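Local coordinates for secreted effector protein SopD (Salmonella typhimurium, PDB 5CPC) that acts inside host cells as a secreted virulence effector, working with SopB in membrane fission and macropinosome formation during invasion and contributing to replication in macrophages, at residues A83-R86 with L87-A91; E143-L146 with F147-C151; G35-D38 with K39-H43. All coordinates share one frame; numbering follows the deposited sequence.

Contact 1 of 3, residues A83-R86 with L87-A91; sequences AFKR and LQHLA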
# COMPACT_ATOMS: atom_id res chain seq x y z
N ALA A 83 -0.54 -5.18 -15.35
CA ALA A 83 -0.67 -5.72 -16.79
C ALA A 83 -2.16 -5.81 -17.22
O ALA A 83 -2.57 -5.41 -18.36
CB ALA A 83 -0.03 -7.06 -16.92
N PHE A 84 -2.98 -6.26 -16.28
CA PHE A 84 -4.44 -6.31 -16.53
C PHE A 84 -4.99 -4.91 -16.83
O PHE A 84 -5.88 -4.75 -17.68
CB PHE A 84 -5.16 -7.02 -15.38
CG PHE A 84 -6.63 -7.34 -15.67
CD1 PHE A 84 -6.97 -8.24 -16.66
CD2 PHE A 84 -7.65 -6.71 -14.94
CE1 PHE A 84 -8.31 -8.53 -16.94
CE2 PHE A 84 -9.02 -7.01 -15.21
CZ PHE A 84 -9.35 -7.91 -16.22
N LYS A 85 -4.47 -3.91 -16.13
CA LYS A 85 -4.83 -2.53 -16.37
C LYS A 85 -4.39 -2.18 -17.81
O LYS A 85 -5.17 -1.58 -18.61
CB LYS A 85 -4.14 -1.62 -15.30
CG LYS A 85 -4.87 -0.33 -14.89
CD LYS A 85 -5.10 0.71 -16.01
CE LYS A 85 -6.61 0.81 -16.42
NZ LYS A 85 -6.94 1.10 -17.91
N ARG A 86 -3.19 -2.65 -18.19
CA ARG A 86 -2.74 -2.31 -19.55
C ARG A 86 -3.67 -2.95 -20.55
O ARG A 86 -3.97 -2.36 -21.60
CB ARG A 86 -1.26 -2.66 -19.86
CG ARG A 86 -0.22 -1.91 -18.97
CD ARG A 86 1.25 -2.07 -19.54
NE ARG A 86 1.74 -3.45 -19.70
CZ ARG A 86 2.18 -4.23 -18.72
NH1 ARG A 86 2.19 -3.80 -17.47
NH2 ARG A 86 2.62 -5.45 -18.99
N LEU A 87 -4.08 -4.18 -20.27
CA LEU A 87 -5.06 -4.86 -21.17
C LEU A 87 -6.32 -4.03 -21.29
O LEU A 87 -6.74 -3.67 -22.38
CB LEU A 87 -5.43 -6.26 -20.66
CG LEU A 87 -6.11 -7.26 -21.61
CD1 LEU A 87 -5.43 -7.32 -23.05
CD2 LEU A 87 -6.11 -8.69 -20.98
N GLN A 88 -6.91 -3.72 -20.15
CA GLN A 88 -8.20 -3.03 -20.10
C GLN A 88 -8.09 -1.77 -20.94
O GLN A 88 -8.99 -1.44 -21.72
CB GLN A 88 -8.57 -2.71 -18.67
CG GLN A 88 -9.95 -2.06 -18.56
CD GLN A 88 -10.17 -1.37 -17.25
OE1 GLN A 88 -9.27 -0.73 -16.69
NE2 GLN A 88 -11.39 -1.49 -16.74
N HIS A 89 -6.94 -1.10 -20.85
CA HIS A 89 -6.80 0.24 -21.47
C HIS A 89 -6.83 0.15 -22.99
O HIS A 89 -7.11 1.13 -23.66
CB HIS A 89 -5.57 1.02 -20.89
CG HIS A 89 -5.25 2.31 -21.62
ND1 HIS A 89 -3.96 2.70 -21.92
CD2 HIS A 89 -6.06 3.29 -22.13
CE1 HIS A 89 -3.97 3.86 -22.57
NE2 HIS A 89 -5.24 4.23 -22.71
N LEU A 90 -6.57 -1.03 -23.53
CA LEU A 90 -6.63 -1.19 -24.99
C LEU A 90 -8.04 -1.58 -25.49
O LEU A 90 -8.29 -1.61 -26.70
CB LEU A 90 -5.60 -2.23 -25.49
CG LEU A 90 -4.14 -1.93 -25.19
CD1 LEU A 90 -3.32 -3.22 -25.23
CD2 LEU A 90 -3.62 -0.83 -26.11
N ALA A 91 -8.95 -1.90 -24.58
CA ALA A 91 -10.29 -2.36 -25.05
C ALA A 91 -11.18 -1.17 -25.40
O ALA A 91 -10.98 -0.10 -24.85
CB ALA A 91 -10.93 -3.25 -24.01
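The amide N of Leu-87 gives its hydrogen to Ala-83 O at 2.7 Å, the shortest sound bond here and one turn of helix 76-90 long. The next two residues repeat it: Gln-88 N bonds to Phe-84 O at 2.9 Å, with the donor tilted 24° from the carbonyl plane, and His-89 N bonds to Lys-85 O. His-89 N also reaches weakly to Arg-86 O. Over this frame the side chains of Lys-85, Gln-88 and His-89 meet. Gln-88 has CG anti to its backbone N (chi1 -176°) and runs on extended, which carries the amide beside the lysine; its OE1 lies 3.1 Å from Lys-85 CE and 3.2 Å from Lys-85 NZ. The lysine chain bends at chi2, chi3 and chi4, and this folding carries Lys-85 NZ forward along the helix to 3.3 Å from His-89 CB; the same side chain touches Glu-152 of helix 141-160. The other end of the Gln-88 amide is taken: NE2 bonds to Gln-96 O, in the chain leading to strand 99-103. Elsewhere on the helix, Phe-84 CD1 and Leu-87 CD2 touch loosely at 4.4 Å, with the ring also packed on Ile-101, Leu-112 and Val-114 of the neighbouring sheet. Arg-86 lays one guanidinium face over Ala-83 CA while NH2 forms a salt bridge with Glu-54 of helix 49-60. With Gln-88 NE2 bound to Gln-96 O, the amide's rotation is probably fixed with OE1 on the lysine side, where its partial negative charge would be compatible with a charged NZ.

Contact 2 of 3, residues E143-L146 with F147-C151; sequences ERQL and FLQIC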
# COMPACT_ATOMS: atom_id res chain seq x y z
N GLU A 143 -10.73 -2.11 1.28
CA GLU A 143 -9.31 -2.27 1.66
C GLU A 143 -8.58 -3.02 0.56
O GLU A 143 -7.43 -2.68 0.17
CB GLU A 143 -9.17 -3.04 2.95
CG GLU A 143 -9.46 -2.19 4.18
CD GLU A 143 -9.59 -3.06 5.45
OE1 GLU A 143 -10.12 -4.20 5.35
OE2 GLU A 143 -9.17 -2.58 6.53
N ARG A 144 -9.26 -4.04 0.09
CA ARG A 144 -8.90 -4.75 -1.10
C ARG A 144 -8.72 -3.87 -2.34
O ARG A 144 -7.68 -3.94 -2.92
CB ARG A 144 -9.95 -5.73 -1.39
CG ARG A 144 -9.65 -6.48 -2.63
CD ARG A 144 -10.52 -7.59 -2.51
NE ARG A 144 -11.47 -7.65 -3.59
CZ ARG A 144 -12.54 -8.41 -3.48
NH1 ARG A 144 -13.37 -8.51 -4.48
NH2 ARG A 144 -12.73 -9.06 -2.34
N GLN A 145 -9.72 -3.08 -2.75
CA GLN A 145 -9.51 -2.06 -3.79
C GLN A 145 -8.33 -1.14 -3.56
O GLN A 145 -7.61 -0.86 -4.51
CB GLN A 145 -10.77 -1.23 -4.10
CG GLN A 145 -10.58 -0.16 -5.24
CD GLN A 145 -11.60 0.96 -5.11
OE1 GLN A 145 -11.28 2.06 -4.63
NE2 GLN A 145 -12.87 0.69 -5.52
N LEU A 146 -8.10 -0.66 -2.35
CA LEU A 146 -6.87 0.09 -2.12
C LEU A 146 -5.57 -0.74 -2.32
O LEU A 146 -4.56 -0.22 -2.83
CB LEU A 146 -6.88 0.78 -0.74
CG LEU A 146 -5.59 1.48 -0.35
CD1 LEU A 146 -5.44 2.70 -1.26
CD2 LEU A 146 -5.59 1.97 1.13
N PHE A 147 -5.58 -1.97 -1.81
CA PHE A 147 -4.42 -2.91 -1.86
C PHE A 147 -4.07 -3.10 -3.31
O PHE A 147 -2.91 -3.15 -3.69
CB PHE A 147 -4.87 -4.27 -1.28
CG PHE A 147 -3.84 -5.38 -1.36
CD1 PHE A 147 -2.88 -5.51 -0.40
CD2 PHE A 147 -3.87 -6.30 -2.41
CE1 PHE A 147 -1.93 -6.52 -0.49
CE2 PHE A 147 -2.94 -7.30 -2.51
CZ PHE A 147 -1.97 -7.42 -1.54
N LEU A 148 -5.11 -3.21 -4.13
CA LEU A 148 -4.93 -3.54 -5.53
C LEU A 148 -4.35 -2.31 -6.26
O LEU A 148 -3.61 -2.45 -7.22
CB LEU A 148 -6.30 -3.91 -6.10
CG LEU A 148 -6.54 -5.28 -6.74
CD1 LEU A 148 -5.52 -6.49 -6.44
CD2 LEU A 148 -8.02 -5.70 -6.55
N GLN A 149 -4.74 -1.13 -5.81
CA GLN A 149 -4.31 0.15 -6.41
C GLN A 149 -2.82 0.31 -6.17
O GLN A 149 -2.10 0.78 -7.07
CB GLN A 149 -5.03 1.38 -5.86
CG GLN A 149 -6.50 1.55 -6.29
CD GLN A 149 -7.08 2.82 -5.65
OE1 GLN A 149 -6.76 3.94 -6.08
NE2 GLN A 149 -7.85 2.65 -4.60
N ILE A 150 -2.38 -0.13 -5.00
CA ILE A 150 -0.98 -0.03 -4.64
C ILE A 150 -0.22 -1.05 -5.48
O ILE A 150 0.90 -0.78 -5.90
CB ILE A 150 -0.76 -0.28 -3.12
CG1 ILE A 150 -1.40 0.87 -2.30
CG2 ILE A 150 0.74 -0.50 -2.74
CD1 ILE A 150 -1.84 0.43 -0.89
N CYS A 151 -0.82 -2.22 -5.66
CA CYS A 151 -0.29 -3.25 -6.54
C CYS A 151 -0.06 -2.67 -7.93
O CYS A 151 1.00 -2.89 -8.46
CB CYS A 151 -1.17 -4.53 -6.58
SG CYS A 151 -0.96 -5.55 -5.07
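Leu-146 and Ile-150, one turn apart on helix 141-160, meet through Leu-146 CG and Ile-150 CD1 at 3.9 Å. Their side chains cross at a slant. Ile-150 CG1 stands beside its backbone N (chi1 -67°), and from there CD1 swings back over the preceding turn to lie 3.4 Å from Leu-146 O. That same oxygen accepts the amide of Ile-150 at 3.1 Å and, weakly, that of Gln-149. On the next face round, Gln-145 and Gln-149 bring their amides near each other with planes 69° apart; Gln-145 OE1 and Gln-149 NE2 are 3.5 Å apart at an angle too poor for a hydrogen bond. Gln-149 CG meanwhile sits 3.2 Å from Gln-145 O. The backbone that sets these spacings is bonded in sequence: Phe-147 N to Glu-143 O at 2.8 Å, then Leu-148 N to Arg-144 O. Farther out, helix 180-190 meets Leu-146 through Ala-185 and Met-189, and Ile-150 through Ile-182, while Leu-253 of helix 248-256 touches both Phe-147 and Ile-150. Leu-146, Phe-147 and Ile-150 are buried, Gln-149 borders the packed side by touching Ala-185, and Gln-145 is exposed, consistent with an amphipathic alpha-helix packed among other helices of the fold.

Contact 3 of 3, residues G35-D38 with K39-H43; sequences GGWD and KVQDH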
# COMPACT_ATOMS: atom_id res chain seq x y z
N GLY A 35 16.02 -0.62 -21.74
CA GLY A 35 16.29 -1.13 -23.12
C GLY A 35 16.81 -0.08 -24.14
O GLY A 35 16.55 -0.22 -25.34
N GLY A 36 17.52 0.96 -23.68
CA GLY A 36 17.94 2.12 -24.52
C GLY A 36 16.75 2.87 -25.17
O GLY A 36 16.87 3.45 -26.24
N TRP A 37 15.57 2.84 -24.52
CA TRP A 37 14.32 3.44 -25.10
C TRP A 37 14.46 4.93 -25.53
O TRP A 37 13.88 5.34 -26.57
CB TRP A 37 13.11 3.25 -24.15
CG TRP A 37 11.80 3.66 -24.75
CD1 TRP A 37 10.96 4.67 -24.30
CD2 TRP A 37 11.18 3.12 -25.93
NE1 TRP A 37 9.87 4.76 -25.12
CE2 TRP A 37 9.96 3.81 -26.10
CE3 TRP A 37 11.53 2.08 -26.83
CZ2 TRP A 37 9.08 3.54 -27.16
CZ3 TRP A 37 10.66 1.81 -27.87
CH2 TRP A 37 9.45 2.55 -28.05
N ASP A 38 15.26 5.70 -24.79
CA ASP A 38 15.60 7.07 -25.18
C ASP A 38 15.90 7.29 -26.65
O ASP A 38 15.55 8.32 -27.18
CB ASP A 38 16.84 7.56 -24.39
CG ASP A 38 16.96 6.86 -23.03
OD1 ASP A 38 17.04 5.53 -23.03
OD2 ASP A 38 16.96 7.65 -22.01
N LYS A 39 16.61 6.37 -27.30
CA LYS A 39 16.91 6.55 -28.68
C LYS A 39 16.20 5.50 -29.50
O LYS A 39 15.91 5.74 -30.65
CB LYS A 39 18.42 6.44 -28.94
CG LYS A 39 19.30 7.51 -28.32
CD LYS A 39 20.77 7.13 -28.68
CE LYS A 39 21.25 7.58 -30.13
NZ LYS A 39 22.19 6.70 -30.89
N VAL A 40 15.95 4.33 -28.92
CA VAL A 40 15.26 3.26 -29.62
C VAL A 40 13.86 3.65 -30.07
O VAL A 40 13.40 3.20 -31.10
CB VAL A 40 15.25 1.94 -28.76
CG1 VAL A 40 14.33 0.90 -29.35
CG2 VAL A 40 16.70 1.37 -28.71
N GLN A 41 13.19 4.49 -29.28
CA GLN A 41 11.83 4.94 -29.61
C GLN A 41 11.78 5.70 -30.93
O GLN A 41 10.73 5.75 -31.53
CB GLN A 41 11.28 5.87 -28.51
CG GLN A 41 11.88 7.29 -28.52
CD GLN A 41 11.25 8.14 -27.45
OE1 GLN A 41 10.07 8.54 -27.55
NE2 GLN A 41 12.00 8.34 -26.35
N ASP A 42 12.90 6.29 -31.37
CA ASP A 42 12.92 7.04 -32.62
C ASP A 42 12.67 6.15 -33.81
O ASP A 42 12.53 6.66 -34.91
CB ASP A 42 14.26 7.77 -32.85
CG ASP A 42 14.53 8.90 -31.81
OD1 ASP A 42 13.69 9.19 -30.90
OD2 ASP A 42 15.63 9.50 -31.88
N HIS A 43 12.62 4.83 -33.63
CA HIS A 43 12.41 3.95 -34.79
C HIS A 43 10.95 3.67 -35.02
O HIS A 43 10.60 2.97 -35.96
CB HIS A 43 13.28 2.68 -34.73
CG HIS A 43 14.75 2.99 -34.64
ND1 HIS A 43 15.47 3.48 -35.71
CD2 HIS A 43 15.61 2.95 -33.60
CE1 HIS A 43 16.72 3.72 -35.33
NE2 HIS A 43 16.82 3.42 -34.05
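Gln-41 crosses the indole of Trp-37 at about a right angle. Its CB sits over one face of the six-membered ring, 3.5 Å from the centroid and 18° off the ring normal, a CH-pi contact; Trp-37 CE2 is the nearest ring atom, 3.4 Å from Gln-41 CB. The next atom, Gln-41 CG, takes the crowded position between backbone N and carbonyl carbon (chi1 75°) and leans on Trp-37 O at 3.4 Å. Beyond it the chain is extended, and CD lies farther from that same oxygen. At the tip Gln-41 NE2 lies 3.5 Å from Trp-37 O and 3.6 Å from Asp-38 O. The other branch, OE1, accepts a hydrogen bond from Lys-49 NZ of helix 49-60. The amide plane ends within 15° of the indole plane. The pair spans the short helix 37-40, with Gly-36 at the N-cap position, and the 3-10 segment 41-43, where Gln-41 stands. Gly-36 O grips two amides, Val-40 N at 3.0 Å and Lys-39 N from above the carbonyl plane, and Gln-41 N bonds to Trp-37 O at 2.9 Å. Val-40 closes in beside the ring, its CG1 3.9 Å from Trp-37 CE3. The indole itself is packed against Lys-49, Ala-52, Leu-53 and Leu-56, and Asp-38 OD2 bonds back to His-33 ND1.

All three are local, contacts 1 and 2 within single helices and contact 3 round the short helix 37-40 and its flanks; they follow in the chain order 3, 1, 2. Contacts 1 and 2 are the nearest pair: their centres are about 17 Å apart and their closest atoms about 7 Å, without touching. Helix 141-160, which carries contact 2, nevertheless reaches contact 1 farther along its length, where Thr-159 and Trp-160 meet Arg-86. Helix 49-60 joins contacts 1 and 3, whose centres lie about 23 Å apart. Contact 2 has its centre nearest the centre of the chain, about 7 Å away, against about 21 Å for contact 1 and about 32 Å for contact 3.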